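Methyl-coenzyme M reductase subunit beta (Methanosarcina barkeri, PDB 1E6Y) forms part of the nickel-containing, F430-dependent enzyme that cleaves methyl-coenzyme M with coenzyme B as reductant, releasing methane in the final step of methanogenesis. Local coordinates at residues I191-V196 and C389-V394; A204-A209 and R423-A428; R231-G236 and H381-A386; T327-N332 and T352-S357. All coordinates share one frame; numbering follows the deposited sequence.

In the fold
All four contacts lie in the largely helical C-terminal domain, and interaction 1 lies about 6 Å from the centre of the chain (centre to centre). Helix 204-221, which carries interaction 2, packs against it, the two centres about 12 Å apart, with Val196 CG1 on Ala207 O at 3.2 Å. On another flank Val390 CG2 meets Phe356 CE1 of interaction 4 at 3.6 Å. Interaction 3 lies in the connection from helix 348-358 to helix 387-395, and a weak hydrogen bond from Ser382 ties it to Thr352. Interaction 4 is closest to the active site: the side chain of Ser357 is about 9 Å from bound coenzyme M. The side chain of Val354 is about 10 Å from bound coenzyme B and that of Val390 about 13 Å.

Interaction 1: residues I191-V196 and C389-V394; sequences IMANHV and CVCAAV
Cys391 faces the start of helix 193-199 and fills the gap between Ala193 and Val196, which are one turn apart. From its CB outward, the side chain first passes Val196, whose CG1 is 4.0 Å from Cys391 CB. The torsion chi1 of -65° sets the sulfur anti to the carbonyl carbon of Cys391, and this swings SG between the two residues. There SG lies 3.6 Å from Val196 CB and, on the Ala193 side, 3.7 Å from the Ala193 CA. The thiol therefore touches main chain as well as side chain, and the backbones come close, with the CA atoms of Ala193 and Cys391 4.8 Å apart.

The contact joins two helices of the C-terminal domain, the opening turn of 193-199, with Met192 at the N-cap, and the middle of 387-395. Backbone hydrogen bonds between Ala193 and Phe372 and between Asn194 and Gly370 tie that opening turn to the chain that follows the coenzyme B-binding Gly366.

Ala193 CB completes the apolar patch, 3.7 Å from Val390 CG1 and, more loosely, against Val394 CG2. Asn194 starts out pointing away from helix 387-395, but its amide turns back and crosses Val394 at about a right angle, OD1 pressing on Val394 CG1 at a tight 3.0 Å. The amide is held in this orientation through its nitrogen, which donates to the Thr408 hydroxyl and to the Phe403 carbonyl. Ile405, at the start of helix 405-416, also packs on Val394.

Interaction 2: residues A204-A209 and R423-A428; sequences AMNASA and REPIKA
The methyl group of Ala209 is a small knob lodged between the first two residues of helix 425-429: its CB lies 3.7 Å from Pro425 CG and 3.6 Å from Ile426 CG1. The proline ring in turn fits the shallow groove between Asn206 and Ala209 on helix 204-221. Its CG rests against the Asn206 carbonyl oxygen, while CD packs on the side-chain OD1 of Asn206 at 3.6 Å. Leu210 and Ile213, further along the same helix, also touch the ring. Ile426 extends over Ala209 with CG1 anti to its own carbonyl carbon (chi1 -54°), and its CD1 comes within loose reach of Met205 CG.

Glu424 occupies the N-cap of this short C-terminal helix, and Pro425 follows in the first turn, where a proline costs no backbone hydrogen bond. Beside the apolar interlock, Asn206 reaches this helix start through three waters. One accepts from its ND2 and donates to Arg423 O, and another links ND2 to Glu424 OE2. The third donates to OD1 at 2.9 Å and accepts from the Lys427 amide. Glu424 OE2 also forms a salt bridge with Lys427 NZ at 3.0 Å.

Interaction 3: residues R231-G236 and H381-A386; sequences RHQLLG and HSRGFA
One glutamine amide is bonded at both ends, to its helix neighbour and across to the loop: Gln233 OE1 accepts from the ring ND1 of the preceding His232 at 2.9 Å, while Gln233 NE2 donates to Arg383 O, also at 2.9 Å. The first bond lies in the imidazole plane; the second is bent, with an N-H...O angle of 133°. A bend at chi2 (-51°) turns the amide of Gln233 back toward the loop, and NE2 has a second partner in Gln216 OE1. The acceptor residue, Arg383, is the centre of an inverse gamma turn in the irregular link between helices 348-358 and 387-395, and this turn abuts helix 228-241 of the C-terminal domain.

An alanine at Gln233 would probably leave His232 ND1 and Gln216 OE1 without their mates, reduce Arg383 O to its bond from Gln216 NE2, and open a gap beside Phe385 CZ, 3.5 Å from Gln233 NE2.

Phe385 carries the contact on toward Gly236, its CE2 3.7 Å from Gly236 CA; any CB there would clash with the ring. The Arg383 guanidinium lies with one face toward His232 CE1, 3.5 Å from NH1, the two planes 36° apart. Asp345 holds the Arg383 NE in a salt bridge, and Tyr346 hydrogen-bonds the far nitrogen of His232.

Interaction 4: residues T327-N332 and T352-S357; sequences TLLYFN and TAVGFS
Ala353 makes the closest approach to residues 327-332, its CB 3.2 Å from Leu329 N and 3.6 Å from Leu328 CB. With so small a side chain at this point, the short helix axes come within 8.1 Å of each other. One residue on, Val354 crosses Leu329 obliquely, and Val354 CG2 lies 3.8 Å from Leu329 CG. The CG of Leu329 is anti to its backbone N (chi1 -153°), which carries the branched end alongside Val354 and on to the next turn. An alanine in place of Leu329 would probably open a gap beside Val354 and take from Ser357 an apolar neighbour.

At Ser357 the contact thins out, OG being 4.2 Å from Leu329 CD1. This hydroxyl turns back into its own helix and donates to Ala353 O at 2.8 Å. The same oxygen accepts from Ser357 N on the opposite face of its plane, so two bonds grip it.

The two helices, 323-339 and 348-358, follow one another in the chain and run roughly antiparallel, their segments at 144°, as a helical hairpin. Its second arm ends at Phe358, which lines the pockets of both coenzyme M and coenzyme B.

Interaction 1: residues I191-V196 and C389-V394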
loop_
_atom_site.group_PDB
_atom_site.type_symbol
_atom_site.label_atom_id
_atom_site.label_comp_id
_atom_site.label_asym_id
_atom_site.label_seq_id
_atom_site.Cartn_x
_atom_site.Cartn_y
_atom_site.Cartn_z
ATOM N N ILE E 191 14.666 -1.586 -13.341
ATOM C CA ILE E 191 15.976 -2.231 -13.337
ATOM C C ILE E 191 17.006 -1.207 -12.875
ATOM O O ILE E 191 17.258 -0.224 -13.572
ATOM C CB ILE E 191 16.366 -2.723 -14.759
ATOM C CG1 ILE E 191 15.293 -3.670 -15.303
ATOM C CG2 ILE E 191 17.724 -3.415 -14.724
ATOM C CD1 ILE E 191 15.417 -3.951 -16.780
ATOM N N MET E 192 17.588 -1.419 -11.697
ATOM C CA MET E 192 18.476 -0.412 -11.126
ATOM C C MET E 192 19.739 -0.252 -11.967
ATOM O O MET E 192 20.198 -1.202 -12.609
ATOM C CB MET E 192 18.819 -0.741 -9.662
ATOM C CG MET E 192 20.053 -1.596 -9.454
ATOM S SD MET E 192 20.250 -2.108 -7.728
ATOM C CE MET E 192 20.419 -0.527 -6.897
ATOM N N ALA E 193 20.199 0.990 -12.075
ATOM C CA ALA E 193 21.304 1.342 -12.958
ATOM C C ALA E 193 22.556 0.509 -12.690
ATOM O O ALA E 193 23.267 0.137 -13.624
ATOM C CB ALA E 193 21.618 2.824 -12.830
ATOM N N ASN E 194 22.791 0.167 -11.426
ATOM C CA ASN E 194 23.947 -0.650 -11.064
ATOM C C ASN E 194 23.914 -2.029 -11.720
ATOM O O ASN E 194 24.962 -2.583 -12.053
ATOM C CB ASN E 194 24.043 -0.806 -9.542
ATOM C CG ASN E 194 24.845 0.307 -8.888
ATOM O OD1 ASN E 194 25.399 1.170 -9.563
ATOM N ND2 ASN E 194 24.900 0.293 -7.563
ATOM N N HIS E 195 22.712 -2.584 -11.887
ATOM C CA HIS E 195 22.538 -3.876 -12.557
ATOM C C HIS E 195 23.024 -3.808 -13.997
ATOM O O HIS E 195 23.776 -4.670 -14.453
ATOM C CB HIS E 195 21.065 -4.296 -12.556
ATOM C CG HIS E 195 20.588 -4.851 -11.252
ATOM N ND1 HIS E 195 21.381 -4.896 -10.123
ATOM C CD2 HIS E 195 19.400 -5.394 -10.896
ATOM C CE1 HIS E 195 20.703 -5.444 -9.133
ATOM N NE2 HIS E 195 19.496 -5.755 -9.575
ATOM N N VAL E 196 22.574 -2.777 -14.708
ATOM C CA VAL E 196 22.903 -2.597 -16.116
ATOM C C VAL E 196 24.401 -2.373 -16.299
ATOM O O VAL E 196 25.027 -3.017 -17.142
ATOM C CB VAL E 196 22.117 -1.406 -16.719
ATOM C CG1 VAL E 196 22.493 -1.207 -18.182
ATOM C CG2 VAL E 196 20.619 -1.657 -16.594
ATOM N N CYS E 389 21.821 7.416 -19.467
ATOM C CA CYS E 389 22.946 8.241 -19.033
ATOM C C CYS E 389 23.411 7.872 -17.626
ATOM O O CYS E 389 24.610 7.861 -17.343
ATOM C CB CYS E 389 22.564 9.720 -19.074
ATOM S SG CYS E 389 21.936 10.262 -20.674
ATOM N N VAL E 390 22.458 7.554 -16.755
ATOM C CA VAL E 390 22.773 7.124 -15.396
ATOM C C VAL E 390 23.557 5.809 -15.390
ATOM O O VAL E 390 24.550 5.682 -14.682
ATOM C CB VAL E 390 21.488 6.972 -14.550
ATOM C CG1 VAL E 390 21.832 6.553 -13.128
ATOM C CG2 VAL E 390 20.722 8.284 -14.537
ATOM N N CYS E 391 23.152 4.861 -16.230
ATOM C CA CYS E 391 23.851 3.584 -16.325
ATOM C C CYS E 391 25.278 3.757 -16.834
ATOM O O CYS E 391 26.201 3.105 -16.339
ATOM C CB CYS E 391 23.084 2.627 -17.238
ATOM S SG CYS E 391 21.473 2.151 -16.590
ATOM N N ALA E 392 25.457 4.649 -17.804
ATOM C CA ALA E 392 26.787 4.982 -18.318
ATOM C C ALA E 392 27.638 5.672 -17.254
ATOM O O ALA E 392 28.817 5.360 -17.092
ATOM C CB ALA E 392 26.666 5.871 -19.552
ATOM N N ALA E 393 27.017 6.568 -16.491
ATOM C CA ALA E 393 27.705 7.292 -15.422
ATOM C C ALA E 393 28.227 6.340 -14.349
ATOM O O ALA E 393 29.367 6.461 -13.890
ATOM C CB ALA E 393 26.768 8.305 -14.800
ATOM N N VAL E 394 27.389 5.380 -13.973
ATOM C CA VAL E 394 27.754 4.370 -12.992
ATOM C C VAL E 394 28.901 3.498 -13.507
ATOM O O VAL E 394 29.853 3.219 -12.776
ATOM C CB VAL E 394 26.531 3.494 -12.641
ATOM C CG1 VAL E 394 26.952 2.291 -11.824
ATOM C CG2 VAL E 394 25.521 4.322 -11.870
#

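Interaction 2: residues A204-A209 and R423-A428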
loop_
_atom_site.group_PDB
_atom_site.type_symbol
_atom_site.label_atom_id
_atom_site.label_comp_id
_atom_site.label_asym_id
_atom_site.label_seq_id
_atom_site.Cartn_x
_atom_site.Cartn_y
_atom_site.Cartn_z
ATOM N N ALA E 204 30.749 1.947 -20.587
ATOM C CA ALA E 204 29.818 3.073 -20.553
ATOM C C ALA E 204 28.755 3.034 -21.653
ATOM O O ALA E 204 27.557 3.048 -21.362
ATOM C CB ALA E 204 30.589 4.386 -20.611
ATOM N N MET E 205 29.183 2.935 -22.908
ATOM C CA MET E 205 28.241 3.005 -24.019
ATOM C C MET E 205 27.388 1.749 -24.183
ATOM O O MET E 205 26.257 1.823 -24.657
ATOM C CB MET E 205 28.959 3.312 -25.332
ATOM C CG MET E 205 27.992 3.713 -26.435
ATOM S SD MET E 205 28.790 4.143 -27.977
ATOM C CE MET E 205 29.941 5.422 -27.396
ATOM N N ASN E 206 27.920 0.597 -23.784
ATOM C CA ASN E 206 27.125 -0.628 -23.781
ATOM C C ASN E 206 26.125 -0.629 -22.627
ATOM O O ASN E 206 25.037 -1.197 -22.739
ATOM C CB ASN E 206 28.031 -1.862 -23.709
ATOM C CG ASN E 206 28.551 -2.284 -25.075
ATOM O OD1 ASN E 206 27.914 -2.028 -26.098
ATOM N ND2 ASN E 206 29.718 -2.921 -25.100
ATOM N N ALA E 207 26.479 0.051 -21.540
ATOM C CA ALA E 207 25.561 0.248 -20.420
ATOM C C ALA E 207 24.383 1.130 -20.832
ATOM O O ALA E 207 23.225 0.786 -20.586
ATOM C CB ALA E 207 26.299 0.872 -19.233
ATOM N N SER E 208 24.675 2.243 -21.498
ATOM C CA SER E 208 23.614 3.125 -21.967
ATOM C C SER E 208 22.808 2.481 -23.099
ATOM O O SER E 208 21.593 2.669 -23.182
ATOM C CB SER E 208 24.184 4.481 -22.406
ATOM O OG SER E 208 25.216 4.339 -23.364
ATOM N N ALA E 209 23.456 1.620 -23.882
ATOM C CA ALA E 209 22.774 0.916 -24.965
ATOM C C ALA E 209 21.758 -0.087 -24.428
ATOM O O ALA E 209 20.600 -0.100 -24.855
ATOM C CB ALA E 209 23.785 0.211 -25.851
ATOM N N ARG E 423 25.995 -8.122 -22.773
ATOM C CA ARG E 423 27.224 -7.345 -22.613
ATOM C C ARG E 423 27.545 -6.544 -23.870
ATOM O O ARG E 423 28.205 -5.501 -23.784
ATOM C CB ARG E 423 28.411 -8.199 -22.200
ATOM C CG ARG E 423 28.851 -9.225 -23.234
ATOM C CD ARG E 423 30.338 -9.543 -23.018
ATOM N NE ARG E 423 30.691 -10.621 -23.938
ATOM C CZ ARG E 423 30.645 -11.918 -23.637
ATOM N NH1 ARG E 423 30.973 -12.811 -24.564
ATOM N NH2 ARG E 423 30.301 -12.332 -22.428
ATOM N N GLU E 424 27.081 -7.005 -25.029
ATOM C CA GLU E 424 27.315 -6.279 -26.277
ATOM C C GLU E 424 26.028 -6.047 -27.063
ATOM O O GLU E 424 25.835 -6.610 -28.142
ATOM C CB GLU E 424 28.337 -7.023 -27.140
ATOM C CG GLU E 424 29.721 -7.098 -26.518
ATOM C CD GLU E 424 30.787 -7.498 -27.511
ATOM O OE1 GLU E 424 30.874 -8.701 -27.837
ATOM O OE2 GLU E 424 31.551 -6.613 -27.950
ATOM N N PRO E 425 25.139 -5.186 -26.539
ATOM C CA PRO E 425 23.770 -5.062 -27.050
ATOM C C PRO E 425 23.671 -4.387 -28.416
ATOM O O PRO E 425 22.762 -4.686 -29.185
ATOM C CB PRO E 425 23.054 -4.262 -25.962
ATOM C CG PRO E 425 24.139 -3.467 -25.321
ATOM C CD PRO E 425 25.341 -4.373 -25.324
ATOM N N ILE E 426 24.613 -3.495 -28.721
ATOM C CA ILE E 426 24.634 -2.826 -30.021
ATOM C C ILE E 426 24.995 -3.822 -31.122
ATOM O O ILE E 426 24.341 -3.873 -32.166
ATOM C CB ILE E 426 25.650 -1.659 -30.055
ATOM C CG1 ILE E 426 25.390 -0.694 -28.897
ATOM C CG2 ILE E 426 25.545 -0.923 -31.384
ATOM C CD1 ILE E 426 26.374 0.461 -28.821
ATOM N N LYS E 427 26.026 -4.624 -30.869
ATOM C CA LYS E 427 26.410 -5.708 -31.767
ATOM C C LYS E 427 25.290 -6.737 -31.916
ATOM O O LYS E 427 25.087 -7.290 -32.997
ATOM C CB LYS E 427 27.677 -6.395 -31.256
ATOM C CG LYS E 427 28.941 -5.562 -31.420
ATOM C CD LYS E 427 30.184 -6.367 -31.072
ATOM C CE LYS E 427 31.440 -5.520 -31.212
ATOM N NZ LYS E 427 32.644 -6.227 -30.683
ATOM N N ALA E 428 24.556 -6.973 -30.830
ATOM C CA ALA E 428 23.400 -7.867 -30.848
ATOM C C ALA E 428 22.321 -7.346 -31.795
ATOM O O ALA E 428 21.813 -8.084 -32.641
ATOM C CB ALA E 428 22.831 -8.015 -29.437
HETATM O O HOH W 1 30.240 -4.421 -22.582
HETATM O O HOH W 2 27.661 -3.647 -28.454
HETATM O O HOH W 3 30.406 -4.143 -27.862
#

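Interaction 3: residues R231-G236 and H381-A386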
loop_
_atom_site.group_PDB
_atom_site.type_symbol
_atom_site.label_atom_id
_atom_site.label_comp_id
_atom_site.label_asym_id
_atom_site.label_seq_id
_atom_site.Cartn_x
_atom_site.Cartn_y
_atom_site.Cartn_z
ATOM N N ARG E 231 7.984 6.877 -34.225
ATOM C CA ARG E 231 9.177 7.480 -34.840
ATOM C C ARG E 231 9.961 8.287 -33.806
ATOM O O ARG E 231 11.175 8.214 -33.714
ATOM C CB ARG E 231 8.770 8.383 -36.011
ATOM C CG ARG E 231 9.930 9.184 -36.610
ATOM C CD ARG E 231 9.462 10.138 -37.722
ATOM N NE ARG E 231 10.669 10.674 -38.366
ATOM C CZ ARG E 231 11.155 11.908 -38.257
ATOM N NH1 ARG E 231 12.293 12.200 -38.887
ATOM N NH2 ARG E 231 10.547 12.855 -37.550
ATOM N N HIS E 232 9.230 9.047 -32.993
ATOM C CA HIS E 232 9.834 9.889 -31.958
ATOM C C HIS E 232 10.750 9.101 -31.016
ATOM O O HIS E 232 11.907 9.477 -30.806
ATOM C CB HIS E 232 8.735 10.582 -31.150
ATOM C CG HIS E 232 9.244 11.640 -30.223
ATOM N ND1 HIS E 232 9.594 11.380 -28.913
ATOM C CD2 HIS E 232 9.447 12.966 -30.409
ATOM C CE1 HIS E 232 9.986 12.500 -28.334
ATOM N NE2 HIS E 232 9.906 13.478 -29.219
ATOM N N GLN E 233 10.252 7.983 -30.493
ATOM C CA GLN E 233 11.024 7.184 -29.545
ATOM C C GLN E 233 12.151 6.398 -30.212
ATOM O O GLN E 233 13.231 6.247 -29.644
ATOM C CB GLN E 233 10.098 6.233 -28.779
ATOM C CG GLN E 233 9.093 6.949 -27.878
ATOM C CD GLN E 233 9.754 7.960 -26.958
ATOM O OE1 GLN E 233 9.557 9.166 -27.102
ATOM N NE2 GLN E 233 10.559 7.475 -26.018
ATOM N N LEU E 234 11.918 5.963 -31.447
ATOM C CA LEU E 234 12.896 5.152 -32.165
ATOM C C LEU E 234 14.085 5.964 -32.674
ATOM O O LEU E 234 15.196 5.446 -32.755
ATOM C CB LEU E 234 12.224 4.410 -33.324
ATOM C CG LEU E 234 11.282 3.283 -32.892
ATOM C CD1 LEU E 234 10.679 2.616 -34.112
ATOM C CD2 LEU E 234 12.041 2.271 -32.051
ATOM N N LEU E 235 13.864 7.240 -32.980
ATOM C CA LEU E 235 14.973 8.150 -33.256
ATOM C C LEU E 235 15.842 8.321 -32.007
ATOM O O LEU E 235 17.069 8.282 -32.088
ATOM C CB LEU E 235 14.448 9.511 -33.722
ATOM C CG LEU E 235 13.944 9.578 -35.168
ATOM C CD1 LEU E 235 13.210 10.888 -35.388
ATOM C CD2 LEU E 235 15.109 9.445 -36.139
ATOM N N GLY E 236 15.195 8.414 -30.848
ATOM C CA GLY E 236 15.920 8.453 -29.588
ATOM C C GLY E 236 16.714 7.184 -29.324
ATOM O O GLY E 236 17.911 7.244 -29.031
ATOM N N HIS E 381 10.394 10.135 -15.132
ATOM C CA HIS E 381 9.595 11.141 -15.826
ATOM C C HIS E 381 9.892 11.295 -17.308
ATOM O O HIS E 381 8.969 11.387 -18.120
ATOM C CB HIS E 381 9.734 12.477 -15.112
ATOM C CG HIS E 381 9.529 12.375 -13.636
ATOM N ND1 HIS E 381 8.279 12.198 -13.075
ATOM C CD2 HIS E 381 10.414 12.241 -12.625
ATOM C CE1 HIS E 381 8.411 11.954 -11.788
ATOM N NE2 HIS E 381 9.696 11.974 -11.484
ATOM N N SER E 382 11.173 11.279 -17.666
ATOM C CA SER E 382 11.567 11.327 -19.069
ATOM C C SER E 382 11.256 10.003 -19.759
ATOM O O SER E 382 11.316 8.938 -19.142
ATOM C CB SER E 382 13.060 11.642 -19.196
ATOM O OG SER E 382 13.466 11.637 -20.556
ATOM N N ARG E 383 10.896 10.082 -21.034
ATOM C CA ARG E 383 10.541 8.886 -21.813
ATOM C C ARG E 383 11.740 8.084 -22.266
ATOM O O ARG E 383 11.960 7.842 -23.473
ATOM C CB ARG E 383 9.627 9.324 -22.956
ATOM C CG ARG E 383 8.300 9.903 -22.486
ATOM C CD ARG E 383 7.452 10.352 -23.655
ATOM N NE ARG E 383 8.032 11.614 -24.189
ATOM C CZ ARG E 383 7.419 12.220 -25.196
ATOM N NH1 ARG E 383 8.008 13.365 -25.595
ATOM N NH2 ARG E 383 6.335 11.795 -25.814
ATOM N N GLY E 384 12.527 7.646 -21.286
ATOM C CA GLY E 384 13.623 6.733 -21.548
ATOM C C GLY E 384 14.950 7.394 -21.865
ATOM O O GLY E 384 15.936 6.697 -22.096
ATOM N N PHE E 385 14.999 8.725 -21.836
ATOM C CA PHE E 385 16.185 9.449 -22.297
ATOM C C PHE E 385 17.151 9.826 -21.174
ATOM O O PHE E 385 18.237 10.348 -21.437
ATOM C CB PHE E 385 15.773 10.707 -23.071
ATOM C CG PHE E 385 14.873 10.433 -24.245
ATOM C CD1 PHE E 385 13.630 11.053 -24.346
ATOM C CD2 PHE E 385 15.249 9.520 -25.229
ATOM C CE1 PHE E 385 12.770 10.769 -25.408
ATOM C CE2 PHE E 385 14.394 9.227 -26.296
ATOM C CZ PHE E 385 13.153 9.853 -26.383
ATOM N N ALA E 386 16.778 9.527 -19.932
ATOM C CA ALA E 386 17.581 9.924 -18.778
ATOM C C ALA E 386 18.372 8.758 -18.180
ATOM O O ALA E 386 19.582 8.858 -17.976
ATOM C CB ALA E 386 16.684 10.555 -17.711
#

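Interaction 4: residues T327-N332 and T352-S357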
loop_
_atom_site.group_PDB
_atom_site.type_symbol
_atom_site.label_atom_id
_atom_site.label_comp_id
_atom_site.label_asym_id
_atom_site.label_seq_id
_atom_site.Cartn_x
_atom_site.Cartn_y
_atom_site.Cartn_z
ATOM N N THR E 327 24.719 17.006 -15.113
ATOM C CA THR E 327 24.989 16.968 -16.549
ATOM C C THR E 327 23.691 16.964 -17.354
ATOM O O THR E 327 23.538 17.735 -18.298
ATOM C CB THR E 327 25.819 15.723 -16.937
ATOM O OG1 THR E 327 27.101 15.782 -16.300
ATOM C CG2 THR E 327 26.012 15.663 -18.438
ATOM N N LEU E 328 22.755 16.103 -16.963
ATOM C CA LEU E 328 21.460 16.006 -17.633
ATOM C C LEU E 328 20.668 17.308 -17.503
ATOM O O LEU E 328 20.010 17.739 -18.451
ATOM C CB LEU E 328 20.651 14.842 -17.046
ATOM C CG LEU E 328 20.787 13.460 -17.698
ATOM C CD1 LEU E 328 22.252 13.104 -17.900
ATOM C CD2 LEU E 328 20.091 12.418 -16.827
ATOM N N LEU E 329 20.774 17.949 -16.339
ATOM C CA LEU E 329 20.105 19.223 -16.090
ATOM C C LEU E 329 20.711 20.317 -16.961
ATOM O O LEU E 329 20.027 20.919 -17.792
ATOM C CB LEU E 329 20.237 19.611 -14.612
ATOM C CG LEU E 329 19.161 20.506 -13.978
ATOM C CD1 LEU E 329 19.453 20.632 -12.489
ATOM C CD2 LEU E 329 19.125 21.885 -14.623
ATOM N N TYR E 330 22.014 20.522 -16.813
ATOM C CA TYR E 330 22.655 21.687 -17.396
ATOM C C TYR E 330 22.962 21.591 -18.877
ATOM O O TYR E 330 22.899 22.601 -19.573
ATOM C CB TYR E 330 23.906 22.050 -16.595
ATOM C CG TYR E 330 23.540 22.654 -15.264
ATOM C CD1 TYR E 330 23.690 21.926 -14.086
ATOM C CD2 TYR E 330 22.812 23.841 -15.211
ATOM C CE1 TYR E 330 23.099 22.349 -12.897
ATOM C CE2 TYR E 330 22.217 24.270 -14.036
ATOM C CZ TYR E 330 22.352 23.519 -12.887
ATOM O OH TYR E 330 21.656 23.889 -11.762
ATOM N N PHE E 331 23.156 20.378 -19.392
ATOM C CA PHE E 331 23.309 20.234 -20.839
ATOM C C PHE E 331 22.069 20.781 -21.532
ATOM O O PHE E 331 22.170 21.571 -22.473
ATOM C CB PHE E 331 23.515 18.771 -21.255
ATOM C CG PHE E 331 23.453 18.569 -22.747
ATOM C CD1 PHE E 331 24.516 18.965 -23.554
ATOM C CD2 PHE E 331 22.266 18.166 -23.355
ATOM C CE1 PHE E 331 24.391 18.987 -24.947
ATOM C CE2 PHE E 331 22.131 18.184 -24.745
ATOM C CZ PHE E 331 23.195 18.599 -25.541
ATOM N N ASN E 332 20.900 20.375 -21.037
ATOM C CA ASN E 332 19.635 20.742 -21.654
ATOM C C ASN E 332 19.220 22.173 -21.344
ATOM O O ASN E 332 18.724 22.883 -22.218
ATOM C CB ASN E 332 18.546 19.762 -21.222
ATOM C CG ASN E 332 18.677 18.430 -21.919
ATOM O OD1 ASN E 332 18.442 18.329 -23.120
ATOM N ND2 ASN E 332 19.191 17.435 -21.206
ATOM N N THR E 352 13.558 15.768 -14.921
ATOM C CA THR E 352 14.023 14.554 -14.259
ATOM C C THR E 352 15.347 14.816 -13.544
ATOM O O THR E 352 15.502 14.470 -12.372
ATOM C CB THR E 352 14.215 13.401 -15.270
ATOM O OG1 THR E 352 12.958 13.078 -15.875
ATOM C CG2 THR E 352 14.764 12.159 -14.576
ATOM N N ALA E 353 16.230 15.563 -14.202
ATOM C CA ALA E 353 17.563 15.834 -13.675
ATOM C C ALA E 353 17.543 16.752 -12.456
ATOM O O ALA E 353 18.402 16.644 -11.584
ATOM C CB ALA E 353 18.438 16.430 -14.759
ATOM N N VAL E 354 16.579 17.669 -12.412
ATOM C CA VAL E 354 16.411 18.551 -11.256
ATOM C C VAL E 354 16.115 17.733 -9.995
ATOM O O VAL E 354 16.844 17.826 -9.003
ATOM C CB VAL E 354 15.273 19.578 -11.490
ATOM C CG1 VAL E 354 14.961 20.328 -10.205
ATOM C CG2 VAL E 354 15.679 20.567 -12.578
ATOM N N GLY E 355 15.115 16.859 -10.078
ATOM C CA GLY E 355 14.765 16.029 -8.937
ATOM C C GLY E 355 15.814 14.973 -8.636
ATOM O O GLY E 355 16.086 14.664 -7.476
ATOM N N PHE E 356 16.408 14.433 -9.696
ATOM C CA PHE E 356 17.471 13.438 -9.592
ATOM C C PHE E 356 18.698 14.023 -8.886
ATOM O O PHE E 356 19.250 13.390 -7.986
ATOM C CB PHE E 356 17.814 12.930 -11.004
ATOM C CG PHE E 356 18.991 11.992 -11.067
ATOM C CD1 PHE E 356 19.794 11.960 -12.204
ATOM C CD2 PHE E 356 19.295 11.133 -10.014
ATOM C CE1 PHE E 356 20.882 11.094 -12.291
ATOM C CE2 PHE E 356 20.384 10.267 -10.088
ATOM C CZ PHE E 356 21.178 10.247 -11.228
ATOM N N SER E 357 19.059 15.262 -9.218
ATOM C CA SER E 357 20.140 15.957 -8.512
ATOM C C SER E 357 19.804 16.104 -7.024
ATOM O O SER E 357 20.576 15.699 -6.156
ATOM C CB SER E 357 20.381 17.345 -9.119
ATOM O OG SER E 357 20.869 17.251 -10.447
#